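Local coordinates for uncharacterized protein (Bacteroides uniformis, PDB 4Q5K) that is probably an N-acetylmuramoyl-L-alanine amidase of the papain-like cysteine peptidase clan, and binds a GlcNAc-anhydroMurNAc disaccharide in this crystal, at residues 114-119 and 153-158; 181-186 and 227-232; 15-20 and 37-42; 188-193 and 203-208. All coordinates share one frame; numbering follows the deposited sequence.

How the contacts relate
From the N terminus, contact 3 comes first: 37-42 folds back on 15-20, closing a 16-residue connection just before helix 41-53. Contact 1 follows, pairing two short strands at the ends of a largely helical excursion of 33 residues. Contact 2 closes a longer loop, in which the turn after strand 176-181 meets the start of strand 230-238. Contact 4, the hairpin of strands 188-197 and 200-207, is nested inside that loop, while no contacts cross. Contact 1 leans on contact 2 where Tyr157 touches Thr231. Contacts 3 and 4 meet where Cys41 packs on His190, so helix 41-53 and the main sheet come together beside the bound sugar.

Contact 1 (114-119 and 153-158); sequences DTERLS and KEVHYL
Thr115, Glu116 and Arg117 run antiparallel to His156, Val155 and Glu154, forming a two-stranded sheet on the surface of the amidase-like fold. Glu116 and Val155 are the hydrogen-bonded pair, with Glu116 N on Val155 O and Val155 N on Glu116 O, both at 2.9 Å. Tyr157 N to Asp114 O and a nearly straight bond from Leu118 N to Lys153 O (2.8 Å, 175°) extend the ladder at its two ends.

Of the nonpolar contacts, Thr115 CG2 sits over the centre of the His156 ring, a CH-pi contact 3.7 Å from the centroid; Ser112 O takes the ring's ND1. Leu118 CD1 lies 3.9 Å from Val155 CG1, the side chains crossing at about a right angle. Tyr157 has CG between its backbone N and carbonyl carbon (chi1 84°), which brings one ring face under Glu116 CG, 4.1 Å from CD1.

Water joins the polar ends. One molecule bridges Thr115 OG1 and Glu154 OE2, another Glu116 OE1 and Tyr157 OH. Arg117 NH1 stays 4.2 Å from Glu154 OE1, beyond a salt bridge; a third water accepts weakly from NH1 and donates to OE1. Backbone bonds thus fix the register, and Arg117 and Glu154 interact mainly through water.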
# COMPACT_ATOMS: atom_id res chain seq x y z
N ASP A 114 9.12 14.54 11.86
CA ASP A 114 9.29 15.02 10.49
C ASP A 114 8.02 14.90 9.69
O ASP A 114 7.29 13.92 9.80
CB ASP A 114 10.42 14.27 9.80
CG ASP A 114 11.77 14.56 10.41
OD1 ASP A 114 12.23 15.72 10.36
OD2 ASP A 114 12.39 13.62 10.95
N THR A 115 7.76 15.92 8.87
CA THR A 115 6.58 15.98 8.03
C THR A 115 6.98 16.39 6.61
O THR A 115 8.04 16.96 6.37
CB THR A 115 5.53 16.99 8.54
OG1 THR A 115 6.09 18.31 8.55
CG2 THR A 115 5.10 16.66 9.97
N GLU A 116 6.11 16.05 5.67
CA GLU A 116 6.19 16.56 4.32
C GLU A 116 4.80 16.94 3.84
O GLU A 116 3.79 16.40 4.33
CB GLU A 116 6.85 15.57 3.36
CG GLU A 116 6.10 14.29 3.15
CD GLU A 116 6.69 13.44 2.05
OE1 GLU A 116 7.77 13.77 1.52
OE2 GLU A 116 6.05 12.41 1.71
N ARG A 117 4.77 17.90 2.92
CA ARG A 117 3.54 18.39 2.35
C ARG A 117 3.24 17.62 1.06
O ARG A 117 4.08 17.57 0.15
CB ARG A 117 3.66 19.88 2.07
CG ARG A 117 2.32 20.55 1.91
CD ARG A 117 2.52 22.06 1.76
NE ARG A 117 1.29 22.76 1.41
CZ ARG A 117 0.53 23.41 2.28
NH1 ARG A 117 0.85 23.42 3.56
NH2 ARG A 117 -0.57 24.03 1.87
N LEU A 118 2.06 17.02 0.99
CA LEU A 118 1.67 16.26 -0.19
C LEU A 118 1.48 17.17 -1.41
O LEU A 118 0.95 18.28 -1.31
CB LEU A 118 0.38 15.50 0.08
CG LEU A 118 0.41 14.47 1.20
CD1 LEU A 118 -0.99 13.93 1.46
CD2 LEU A 118 1.34 13.33 0.89
N SER A 119 1.97 16.68 -2.54
CA SER A 119 1.75 17.30 -3.85
C SER A 119 1.45 16.15 -4.82
O SER A 119 2.34 15.39 -5.22
CB SER A 119 2.96 18.14 -4.24
OG SER A 119 2.78 18.72 -5.50
N LYS A 153 -1.83 18.97 2.10
CA LYS A 153 -1.83 18.54 3.49
C LYS A 153 -0.47 18.00 3.88
O LYS A 153 0.22 17.39 3.08
CB LYS A 153 -2.91 17.49 3.72
CG LYS A 153 -4.32 18.05 3.59
CD LYS A 153 -5.34 17.15 4.22
CE LYS A 153 -6.75 17.70 4.00
NZ LYS A 153 -7.12 17.79 2.57
N GLU A 154 -0.14 18.20 5.13
CA GLU A 154 1.07 17.66 5.70
C GLU A 154 0.81 16.29 6.32
O GLU A 154 -0.21 16.08 6.99
CB GLU A 154 1.68 18.66 6.71
CG GLU A 154 2.23 19.90 5.94
CD GLU A 154 2.59 21.06 6.80
OE1 GLU A 154 1.67 21.73 7.32
OE2 GLU A 154 3.81 21.32 6.93
N VAL A 155 1.77 15.40 6.14
CA VAL A 155 1.75 14.10 6.77
C VAL A 155 3.09 13.87 7.44
O VAL A 155 4.11 14.43 7.02
CB VAL A 155 1.45 12.95 5.76
CG1 VAL A 155 0.09 13.13 5.15
CG2 VAL A 155 2.51 12.86 4.70
N HIS A 156 3.10 13.04 8.47
CA HIS A 156 4.35 12.65 9.12
C HIS A 156 5.01 11.51 8.36
O HIS A 156 4.34 10.63 7.81
CB HIS A 156 4.08 12.22 10.57
CG HIS A 156 3.61 13.35 11.42
ND1 HIS A 156 4.42 13.95 12.36
CD2 HIS A 156 2.43 14.01 11.45
CE1 HIS A 156 3.77 14.95 12.91
NE2 HIS A 156 2.56 15.01 12.38
N TYR A 157 6.33 11.52 8.33
CA TYR A 157 7.08 10.44 7.70
C TYR A 157 8.45 10.33 8.36
O TYR A 157 8.85 11.22 9.12
CB TYR A 157 7.20 10.66 6.18
CG TYR A 157 8.31 11.56 5.73
CD1 TYR A 157 8.44 12.86 6.20
CD2 TYR A 157 9.25 11.12 4.83
CE1 TYR A 157 9.50 13.68 5.78
CE2 TYR A 157 10.31 11.92 4.41
CZ TYR A 157 10.43 13.21 4.89
OH TYR A 157 11.46 14.03 4.51
N LEU A 158 9.16 9.25 8.08
CA LEU A 158 10.51 9.03 8.55
C LEU A 158 11.43 9.22 7.37
O LEU A 158 11.44 8.41 6.46
CB LEU A 158 10.65 7.61 9.09
CG LEU A 158 12.00 7.30 9.72
CD1 LEU A 158 12.24 8.06 11.01
CD2 LEU A 158 12.07 5.80 9.99
O HOH W 1 5.64 19.52 6.14
O HOH W 2 9.94 15.30 1.88
O HOH W 3 -0.28 22.89 5.86

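Contact 2 (181-186 and 227-232); sequences TNTPGL and NNKWTG. With NA (sodium ion), chain C; 2YP ((2R)-2-[[(1R,2S,3R,4R,5R)-4-acetamido-2-[(2S,3R,4R,5S,6R)-3-acetamido-6-(hydroxymethyl)-4,5-bis(oxidanyl)oxan-2-yl]oxy-6,8-dioxabicyclo[3.2.1]octan-3-yl]oxy]propanoic acid), chain B.
A sodium-binding turn leaves the main sheet here, where Thr181 and Trp230 make an antiparallel non-hydrogen-bonded pair and the chain of 181-186 bends away. Thr183 to Leu186 form a type II turn, and the opposing 227-230 is a type I turn leading into strand 230-238.

Asn182 carries most of the contact. Its backbone N donates to Lys229 O at 2.8 Å, in the plane of that carbonyl. With CG placed between the backbone N and the carbonyl carbon (chi1 59°), its amide lies alongside the facing turn, and ND2 reaches a lone pair of Asn228 O at 2.9 Å. The acceptor lies close to the Asn182 amide plane. The facing turn is braced by an Asx turn, Asn227 OD1 taking Lys229 N at 2.9 Å. Beyond it, Thr231 lays CG2 against Asn182 CB while its hydroxyl bonds to Thr180.

Thr181 OG1 accepts from Thr183 N at 3.0 Å (171°), an ST turn, and also lies 3.0 Å from Lys229 O. A valine in its place would probably leave Thr183 N without this acceptor and let the start of the turn loosen.

Sodium is held by Thr181 O at 2.6 Å, Thr183 O at 2.5 Å and Leu186 O at 2.3 Å, with three waters completing six ligands. Leu186 CD2 touches an acetamido group of the bound sugar. Every protein ligand of the ion is a backbone carbonyl, so ion binding probably depends on the turn's shape, to which the Thr181 and Asn182 bonds are likely to contribute.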
# COMPACT_ATOMS: atom_id res chain seq x y z
N THR A 181 8.43 9.34 -1.94
CA THR A 181 9.18 9.55 -3.16
C THR A 181 9.26 10.99 -3.60
O THR A 181 8.30 11.75 -3.44
CB THR A 181 8.61 8.66 -4.31
OG1 THR A 181 9.34 8.90 -5.51
CG2 THR A 181 7.14 8.95 -4.61
N ASN A 182 10.39 11.33 -4.21
CA ASN A 182 10.55 12.65 -4.83
C ASN A 182 10.07 12.72 -6.27
O ASN A 182 10.21 13.76 -6.90
CB ASN A 182 12.00 13.16 -4.67
CG ASN A 182 13.01 12.24 -5.27
OD1 ASN A 182 12.77 11.62 -6.31
ND2 ASN A 182 14.17 12.12 -4.62
N THR A 183 9.47 11.65 -6.79
CA THR A 183 8.84 11.73 -8.11
C THR A 183 7.81 12.84 -8.08
O THR A 183 6.95 12.88 -7.17
CB THR A 183 8.22 10.38 -8.44
OG1 THR A 183 9.27 9.45 -8.66
CG2 THR A 183 7.32 10.44 -9.66
N PRO A 184 7.87 13.77 -9.05
CA PRO A 184 6.92 14.87 -9.01
C PRO A 184 5.48 14.42 -9.13
O PRO A 184 5.14 13.60 -10.00
CB PRO A 184 7.34 15.72 -10.22
CG PRO A 184 8.79 15.44 -10.35
CD PRO A 184 8.94 14.00 -10.03
N GLY A 185 4.64 14.94 -8.26
CA GLY A 185 3.23 14.65 -8.29
C GLY A 185 2.83 13.33 -7.64
O GLY A 185 1.65 12.95 -7.71
N LEU A 186 3.79 12.62 -7.04
CA LEU A 186 3.51 11.31 -6.47
C LEU A 186 3.97 11.26 -5.02
O LEU A 186 5.07 11.76 -4.69
CB LEU A 186 4.21 10.22 -7.28
CG LEU A 186 3.92 8.77 -6.89
CD1 LEU A 186 2.46 8.43 -7.10
CD2 LEU A 186 4.82 7.83 -7.71
N ASN A 227 18.15 3.91 -3.68
CA ASN A 227 17.23 4.46 -4.69
C ASN A 227 17.08 5.97 -4.50
O ASN A 227 16.48 6.45 -3.53
CB ASN A 227 15.86 3.79 -4.56
CG ASN A 227 14.96 4.10 -5.76
OD1 ASN A 227 14.92 5.24 -6.24
ND2 ASN A 227 14.25 3.08 -6.25
N ASN A 228 17.60 6.73 -5.46
CA ASN A 228 17.59 8.18 -5.34
C ASN A 228 16.22 8.86 -5.43
O ASN A 228 16.10 10.02 -5.09
CB ASN A 228 18.57 8.84 -6.32
CG ASN A 228 18.27 8.54 -7.80
OD1 ASN A 228 17.20 8.06 -8.16
ND2 ASN A 228 19.24 8.84 -8.66
N LYS A 229 15.19 8.11 -5.83
CA LYS A 229 13.83 8.62 -5.84
C LYS A 229 13.10 8.42 -4.51
O LYS A 229 12.10 9.07 -4.25
CB LYS A 229 13.03 7.98 -6.97
CG LYS A 229 13.65 8.25 -8.33
CD LYS A 229 12.76 7.79 -9.44
CE LYS A 229 13.26 8.32 -10.77
NZ LYS A 229 12.18 8.30 -11.78
N TRP A 230 13.61 7.51 -3.69
CA TRP A 230 12.93 7.13 -2.44
C TRP A 230 13.44 8.01 -1.34
O TRP A 230 14.65 8.16 -1.18
CB TRP A 230 13.13 5.65 -2.17
CG TRP A 230 12.43 4.77 -3.15
CD1 TRP A 230 11.55 5.17 -4.13
CD2 TRP A 230 12.49 3.34 -3.23
NE1 TRP A 230 11.08 4.08 -4.80
CE2 TRP A 230 11.63 2.94 -4.27
CE3 TRP A 230 13.22 2.37 -2.53
CZ2 TRP A 230 11.45 1.60 -4.62
CZ3 TRP A 230 13.03 1.03 -2.86
CH2 TRP A 230 12.17 0.66 -3.91
N THR A 231 12.53 8.61 -0.59
CA THR A 231 12.92 9.63 0.39
C THR A 231 12.72 9.23 1.86
O THR A 231 13.23 9.91 2.75
CB THR A 231 12.13 10.93 0.17
OG1 THR A 231 10.73 10.65 0.23
CG2 THR A 231 12.45 11.55 -1.17
N GLY A 232 11.97 8.16 2.12
CA GLY A 232 11.62 7.81 3.46
C GLY A 232 10.44 6.87 3.45
O GLY A 232 10.17 6.20 2.45
NA NA C . 6.72 13.35 -4.68
C1 2YP B . -1.13 1.62 -7.61
O1 2YP B . 0.19 1.95 -7.87
C2 2YP B . -1.98 2.48 -8.53
C3 2YP B . -3.45 2.06 -8.47
O3 2YP B . -4.15 2.66 -9.54
C4 2YP B . -3.62 0.54 -8.57
OAC 2YP B . -0.30 4.42 -9.74
CAB 2YP B . -0.99 4.74 -8.76
CAA 2YP B . -0.92 6.10 -8.15
N2 2YP B . -1.85 3.89 -8.18
O4 2YP B . -4.95 0.19 -8.22
C5 2YP B . -2.66 -0.16 -7.62
C6 2YP B . -2.70 -1.68 -7.73
O6 2YP B . -2.36 -2.15 -9.03
O5 2YP B . -1.32 0.25 -7.90
CA4 2YP B . 1.18 1.53 -6.92
CA3 2YP B . 2.50 1.73 -7.66
OAH 2YP B . 3.44 0.74 -7.21
CAI 2YP B . 3.76 -0.21 -8.24
CAJ 2YP B . 2.66 -1.26 -8.32
CAL 2YP B . 5.15 -0.80 -7.99
OAM 2YP B . 5.45 -1.88 -8.49
O 2YP B . 5.90 -0.09 -7.25
CA5 2YP B . 1.10 2.36 -5.63
OA5 2YP B . 1.35 3.75 -5.95
CA6 2YP B . 2.22 2.06 -4.64
OA6 2YP B . 3.26 2.98 -5.02
CA1 2YP B . 2.74 3.75 -6.11
CA2 2YP B . 3.10 3.12 -7.47
NAD 2YP B . 2.71 4.02 -8.55
CAE 2YP B . 3.57 4.71 -9.27
OAG 2YP B . 4.77 4.64 -9.07
CAF 2YP B . 2.98 5.59 -10.33
O HOH W 4 9.06 12.58 -0.51
O HOH W 5 10.42 10.15 -11.14
O HOH W 6 5.14 15.19 -5.31
O HOH W 7 8.27 15.14 -4.44
O HOH W 8 5.94 13.87 -2.40

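Contact 3 (15-20 and 37-42); sequences LDVPYV and DEVDCT. With 2YP ((2R)-2-[[(1R,2S,3R,4R,5R)-4-acetamido-2-[(2S,3R,4R,5S,6R)-3-acetamido-6-(hydroxymethyl)-4,5-bis(oxidanyl)oxan-2-yl]oxy-6,8-dioxabicyclo[3.2.1]octan-3-yl]oxy]propanoic acid), chain B.
Tyr19 packs against Asp40 and Cys41 at the start of helix 41-53, which in papain-like enzymes of this clan begins with a cysteine. In one of its two conformers, Tyr19 OH donates to the lactyl carboxylate oxygen OAM of the bound sugar at 2.5 Å, OAM lying near the ring plane. Asp40 OD2 accepts from the sugar's O6 at 2.6 Å, and Cys41 SG comes within 3.4 Å of its OAH.

One step out, Asp40 is the N-cap: CG sits between its backbone N and carbonyl carbon (chi1 66°), turning OD1 toward the helix, where it takes Thr42 N weakly and also Thr43 N. A water links OD2 to Val20 O. An alanine at Asp40 would probably leave the sugar O6 without its acceptor, this water with Val20 O alone of the two, and the helix end without its side-chain cap.

Farther back, Tyr19 and Val39 make a single bridge: Val39 N donates to Pro18 O at 3.0 Å, and Val20 N to Val39 O at 2.9 Å. Val39 O sits over one face of the Tyr19 ring, near its rim. Outermost, Val17 CG1 meets Val39 CG1, and Val20 CG2 rests 3.7 Å from Glu38 CB.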
# COMPACT_ATOMS: atom_id res chain seq x y z
N LEU A 15 5.21 -15.58 -0.29
CA LEU A 15 6.53 -15.68 -0.89
C LEU A 15 6.45 -16.54 -2.16
O LEU A 15 5.77 -17.56 -2.19
CB LEU A 15 7.57 -16.24 0.06
CG LEU A 15 7.95 -15.32 1.21
CD1 LEU A 15 8.80 -16.04 2.22
CD2 LEU A 15 8.66 -14.08 0.68
N ASP A 16 7.15 -16.09 -3.19
CA ASP A 16 7.24 -16.74 -4.53
C ASP A 16 6.01 -16.53 -5.42
O ASP A 16 6.04 -16.90 -6.58
CB ASP A 16 7.58 -18.24 -4.43
CG ASP A 16 8.96 -18.48 -3.84
OD1 ASP A 16 9.87 -17.66 -4.05
OD2 ASP A 16 9.16 -19.50 -3.16
N VAL A 17 4.95 -15.90 -4.91
CA VAL A 17 3.83 -15.57 -5.79
C VAL A 17 4.33 -14.60 -6.86
O VAL A 17 5.04 -13.63 -6.53
CB VAL A 17 2.65 -14.98 -4.99
CG1 VAL A 17 1.59 -14.41 -5.90
CG2 VAL A 17 2.05 -16.05 -4.07
N PRO A 18 4.00 -14.83 -8.14
CA PRO A 18 4.49 -13.94 -9.18
C PRO A 18 4.03 -12.50 -9.08
O PRO A 18 2.88 -12.22 -8.70
CB PRO A 18 3.93 -14.55 -10.47
CG PRO A 18 3.78 -16.00 -10.14
CD PRO A 18 3.37 -16.04 -8.70
N TYR A 19 4.94 -11.61 -9.46
CA TYR A 19 4.64 -10.20 -9.69
C TYR A 19 4.04 -10.04 -11.08
O TYR A 19 4.65 -10.46 -12.06
CB TYR A 19 5.92 -9.36 -9.59
CG TYR A 19 5.66 -7.87 -9.67
CD1 TYR A 19 5.39 -7.28 -10.89
CD2 TYR A 19 5.64 -7.07 -8.54
CE1 TYR A 19 5.12 -5.93 -11.00
CE2 TYR A 19 5.38 -5.71 -8.63
CZ TYR A 19 5.11 -5.15 -9.88
OH TYR A 19 4.83 -3.81 -10.02
N VAL A 20 2.89 -9.40 -11.16
CA VAL A 20 2.27 -9.04 -12.44
C VAL A 20 1.65 -7.66 -12.25
O VAL A 20 0.93 -7.45 -11.29
CB VAL A 20 1.20 -10.05 -12.88
CG1 VAL A 20 0.57 -9.66 -14.23
CG2 VAL A 20 1.77 -11.44 -12.95
N ASP A 37 -2.95 -14.93 -6.89
CA ASP A 37 -1.87 -15.66 -7.53
C ASP A 37 -0.96 -14.80 -8.42
O ASP A 37 0.05 -15.30 -8.92
CB ASP A 37 -2.44 -16.79 -8.39
CG ASP A 37 -3.42 -17.68 -7.66
OD1 ASP A 37 -3.11 -18.10 -6.55
OD2 ASP A 37 -4.51 -17.98 -8.21
N GLU A 38 -1.32 -13.53 -8.58
CA GLU A 38 -0.54 -12.58 -9.38
C GLU A 38 -0.72 -11.25 -8.71
O GLU A 38 -1.85 -10.78 -8.62
CB GLU A 38 -1.06 -12.48 -10.82
CG GLU A 38 -0.98 -13.76 -11.61
CD GLU A 38 -1.48 -13.61 -13.03
OE1 GLU A 38 -2.60 -13.07 -13.20
OE2 GLU A 38 -0.76 -14.05 -13.96
N VAL A 39 0.37 -10.66 -8.19
CA VAL A 39 0.24 -9.48 -7.33
C VAL A 39 1.21 -8.38 -7.73
O VAL A 39 2.20 -8.61 -8.41
CB VAL A 39 0.44 -9.84 -5.83
CG1 VAL A 39 -0.52 -10.93 -5.39
CG2 VAL A 39 1.88 -10.26 -5.53
N ASP A 40 0.91 -7.16 -7.29
CA ASP A 40 1.90 -6.10 -7.25
C ASP A 40 2.08 -5.63 -5.82
O ASP A 40 1.50 -6.20 -4.90
CB ASP A 40 1.59 -4.98 -8.27
CG ASP A 40 0.34 -4.21 -7.95
OD1 ASP A 40 0.04 -4.00 -6.75
OD2 ASP A 40 -0.32 -3.78 -8.92
N CYS A 41 2.90 -4.61 -5.59
CA CYS A 41 3.24 -4.29 -4.20
C CYS A 41 2.02 -3.85 -3.40
O CYS A 41 1.95 -4.11 -2.20
CB CYS A 41 4.33 -3.21 -4.12
SG CYS A 41 3.85 -1.62 -4.76
N THR A 42 1.07 -3.20 -4.07
CA THR A 42 -0.13 -2.72 -3.42
C THR A 42 -1.16 -3.82 -3.24
O THR A 42 -1.70 -3.99 -2.16
CB THR A 42 -0.71 -1.51 -4.17
OG1 THR A 42 0.28 -0.47 -4.19
CG2 THR A 42 -1.98 -1.01 -3.54
C1 2YP B . -1.13 1.62 -7.61
O1 2YP B . 0.19 1.95 -7.87
C2 2YP B . -1.98 2.48 -8.53
C3 2YP B . -3.45 2.06 -8.47
O3 2YP B . -4.15 2.66 -9.54
C4 2YP B . -3.62 0.54 -8.57
OAC 2YP B . -0.30 4.42 -9.74
CAB 2YP B . -0.99 4.74 -8.76
CAA 2YP B . -0.92 6.10 -8.15
N2 2YP B . -1.85 3.89 -8.18
O4 2YP B . -4.95 0.19 -8.22
C5 2YP B . -2.66 -0.16 -7.62
C6 2YP B . -2.70 -1.68 -7.73
O6 2YP B . -2.36 -2.15 -9.03
O5 2YP B . -1.32 0.25 -7.90
CA4 2YP B . 1.18 1.53 -6.92
CA3 2YP B . 2.50 1.73 -7.66
OAH 2YP B . 3.44 0.74 -7.21
CAI 2YP B . 3.76 -0.21 -8.24
CAJ 2YP B . 2.66 -1.26 -8.32
CAL 2YP B . 5.15 -0.80 -7.99
OAM 2YP B . 5.45 -1.88 -8.49
O 2YP B . 5.90 -0.09 -7.25
CA5 2YP B . 1.10 2.36 -5.63
OA5 2YP B . 1.35 3.75 -5.95
CA6 2YP B . 2.22 2.06 -4.64
OA6 2YP B . 3.26 2.98 -5.02
CA1 2YP B . 2.74 3.75 -6.11
CA2 2YP B . 3.10 3.12 -7.47
NAD 2YP B . 2.71 4.02 -8.55
CAE 2YP B . 3.57 4.71 -9.27
OAG 2YP B . 4.77 4.64 -9.07
CAF 2YP B . 2.98 5.59 -10.33
O HOH W 9 -1.14 -5.95 -10.34

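Contact 4 (188-193 and 203-208); sequences VAHMGI and LVHASS. With 2YP ((2R)-2-[[(1R,2S,3R,4R,5R)-4-acetamido-2-[(2S,3R,4R,5S,6R)-3-acetamido-6-(hydroxymethyl)-4,5-bis(oxidanyl)oxan-2-yl]oxy-6,8-dioxabicyclo[3.2.1]octan-3-yl]oxy]propanoic acid), chain B.
Ile193 and Val204, on the side toward the hairpin turn, form a hydrogen-bonded antiparallel pair at the core of the chain. Ile193 N reaches Val204 O and Val204 N reaches Ile193 O, both at 2.8 Å, each donor in the plane of its carbonyl. Beside them the packing is tight: Leu203 CD1 presses to 3.7 Å from Ile193 N, and its CG and CD2 cover Gly192 CA. The packing is so close at Gly192 that a beta carbon would meet Leu203 CG and Val204 O.

Toward the bound sugar the strands splay apart, and direct backbone bonding gives way to a water, which donates to Met191 O and accepts from Ala206 N at 3.1 Å. Here two histidines span the gap. His190 holds CG anti to its own backbone N (chi1 -171°), extending its ring across to His205, and NE2 hydrogen-bonds ND1 of His205 at 2.8 Å, either nitrogen being a possible donor. Each of these nitrogens lies at the edge of the other ring, near its plane, though the planes stand 73° apart. Ala206 O also approaches the His190 ring edge, 3.4 Å from CE1.

The far nitrogen, His190 ND1, lies 3.4 Å from Cys41 SG. With its rim held by His205, the His190 imidazole keeps ND1 turned to the cysteine beside the ligand's carboxylate, an arrangement consistent with the Cys-His-His triads of related clan CA enzymes.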
# COMPACT_ATOMS: atom_id res chain seq x y z
N VAL A 188 3.81 8.22 -2.88
CA VAL A 188 4.34 6.92 -2.50
C VAL A 188 4.67 6.16 -3.76
O VAL A 188 3.89 6.24 -4.72
CB VAL A 188 3.32 6.14 -1.62
CG1 VAL A 188 3.65 4.66 -1.49
CG2 VAL A 188 3.21 6.78 -0.27
N ALA A 189 5.79 5.43 -3.78
CA ALA A 189 6.26 4.67 -4.93
C ALA A 189 6.27 3.16 -4.78
O ALA A 189 6.35 2.45 -5.77
CB ALA A 189 7.67 5.11 -5.28
N HIS A 190 6.19 2.66 -3.54
CA HIS A 190 6.34 1.24 -3.29
C HIS A 190 5.83 0.97 -1.88
O HIS A 190 5.77 1.86 -1.06
CB HIS A 190 7.82 0.84 -3.45
CG HIS A 190 8.06 -0.64 -3.43
ND1 HIS A 190 7.20 -1.54 -4.02
CD2 HIS A 190 9.04 -1.38 -2.86
CE1 HIS A 190 7.66 -2.76 -3.85
NE2 HIS A 190 8.77 -2.69 -3.15
N MSE A 191 5.49 -0.28 -1.62
CA MSE A 191 4.97 -0.71 -0.32
C MSE A 191 5.42 -2.11 0.00
O MSE A 191 5.74 -2.89 -0.90
CB MSE A 191 3.42 -0.74 -0.32
CG MSE A 191 2.75 0.47 -0.77
SE MSE A 191 0.89 0.31 -0.76
CE MSE A 191 0.68 0.62 1.13
N GLY A 192 5.37 -2.45 1.29
CA GLY A 192 5.62 -3.80 1.73
C GLY A 192 5.30 -3.95 3.20
O GLY A 192 4.69 -3.07 3.81
N ILE A 193 5.74 -5.08 3.75
CA ILE A 193 5.44 -5.46 5.13
C ILE A 193 6.76 -5.61 5.89
O ILE A 193 7.68 -6.28 5.41
CB ILE A 193 4.62 -6.78 5.19
CG1 ILE A 193 3.28 -6.60 4.46
CG2 ILE A 193 4.39 -7.20 6.62
CD1 ILE A 193 2.55 -7.86 4.14
N LEU A 203 12.13 -6.09 4.40
CA LEU A 203 10.82 -5.87 3.81
C LEU A 203 10.37 -7.11 3.06
O LEU A 203 11.13 -7.67 2.27
CB LEU A 203 10.85 -4.68 2.85
CG LEU A 203 9.50 -4.06 2.51
CD1 LEU A 203 8.94 -3.31 3.69
CD2 LEU A 203 9.65 -3.12 1.32
N VAL A 204 9.15 -7.55 3.35
CA VAL A 204 8.47 -8.54 2.52
C VAL A 204 7.66 -7.74 1.51
O VAL A 204 6.86 -6.89 1.88
CB VAL A 204 7.55 -9.45 3.37
CG1 VAL A 204 6.75 -10.37 2.48
CG2 VAL A 204 8.36 -10.22 4.40
N HIS A 205 7.92 -7.97 0.22
CA HIS A 205 7.32 -7.12 -0.80
C HIS A 205 7.24 -7.81 -2.15
O HIS A 205 7.99 -8.73 -2.43
CB HIS A 205 8.08 -5.78 -0.91
CG HIS A 205 9.48 -5.91 -1.43
ND1 HIS A 205 9.92 -5.21 -2.53
CD2 HIS A 205 10.53 -6.64 -1.00
CE1 HIS A 205 11.18 -5.52 -2.76
NE2 HIS A 205 11.57 -6.37 -1.85
N ALA A 206 6.31 -7.35 -2.98
CA ALA A 206 6.21 -7.79 -4.35
C ALA A 206 7.22 -7.00 -5.17
O ALA A 206 7.07 -5.79 -5.35
CB ALA A 206 4.79 -7.56 -4.89
N SER A 207 8.26 -7.70 -5.62
CA SER A 207 9.37 -7.10 -6.32
C SER A 207 9.22 -7.20 -7.85
O SER A 207 9.21 -8.29 -8.41
CB SER A 207 10.65 -7.80 -5.89
OG SER A 207 11.72 -7.34 -6.68
N SER A 208 9.08 -6.05 -8.50
CA SER A 208 9.00 -6.03 -9.94
C SER A 208 10.31 -6.51 -10.56
O SER A 208 10.31 -7.11 -11.63
CB SER A 208 8.64 -4.64 -10.45
OG SER A 208 9.66 -3.70 -10.15
C1 2YP B . -1.13 1.62 -7.61
O1 2YP B . 0.19 1.95 -7.87
C2 2YP B . -1.98 2.48 -8.53
C3 2YP B . -3.45 2.06 -8.47
O3 2YP B . -4.15 2.66 -9.54
C4 2YP B . -3.62 0.54 -8.57
OAC 2YP B . -0.30 4.42 -9.74
CAB 2YP B . -0.99 4.74 -8.76
CAA 2YP B . -0.92 6.10 -8.15
N2 2YP B . -1.85 3.89 -8.18
O4 2YP B . -4.95 0.19 -8.22
C5 2YP B . -2.66 -0.16 -7.62
C6 2YP B . -2.70 -1.68 -7.73
O6 2YP B . -2.36 -2.15 -9.03
O5 2YP B . -1.32 0.25 -7.90
CA4 2YP B . 1.18 1.53 -6.92
CA3 2YP B . 2.50 1.73 -7.66
OAH 2YP B . 3.44 0.74 -7.21
CAI 2YP B . 3.76 -0.21 -8.24
CAJ 2YP B . 2.66 -1.26 -8.32
CAL 2YP B . 5.15 -0.80 -7.99
OAM 2YP B . 5.45 -1.88 -8.49
O 2YP B . 5.90 -0.09 -7.25
CA5 2YP B . 1.10 2.36 -5.63
OA5 2YP B . 1.35 3.75 -5.95
CA6 2YP B . 2.22 2.06 -4.64
OA6 2YP B . 3.26 2.98 -5.02
CA1 2YP B . 2.74 3.75 -6.11
CA2 2YP B . 3.10 3.12 -7.47
NAD 2YP B . 2.71 4.02 -8.55
CAE 2YP B . 3.57 4.71 -9.27
OAG 2YP B . 4.77 4.64 -9.07
CAF 2YP B . 2.98 5.59 -10.33
O HOH W 10 4.55 -5.33 -1.46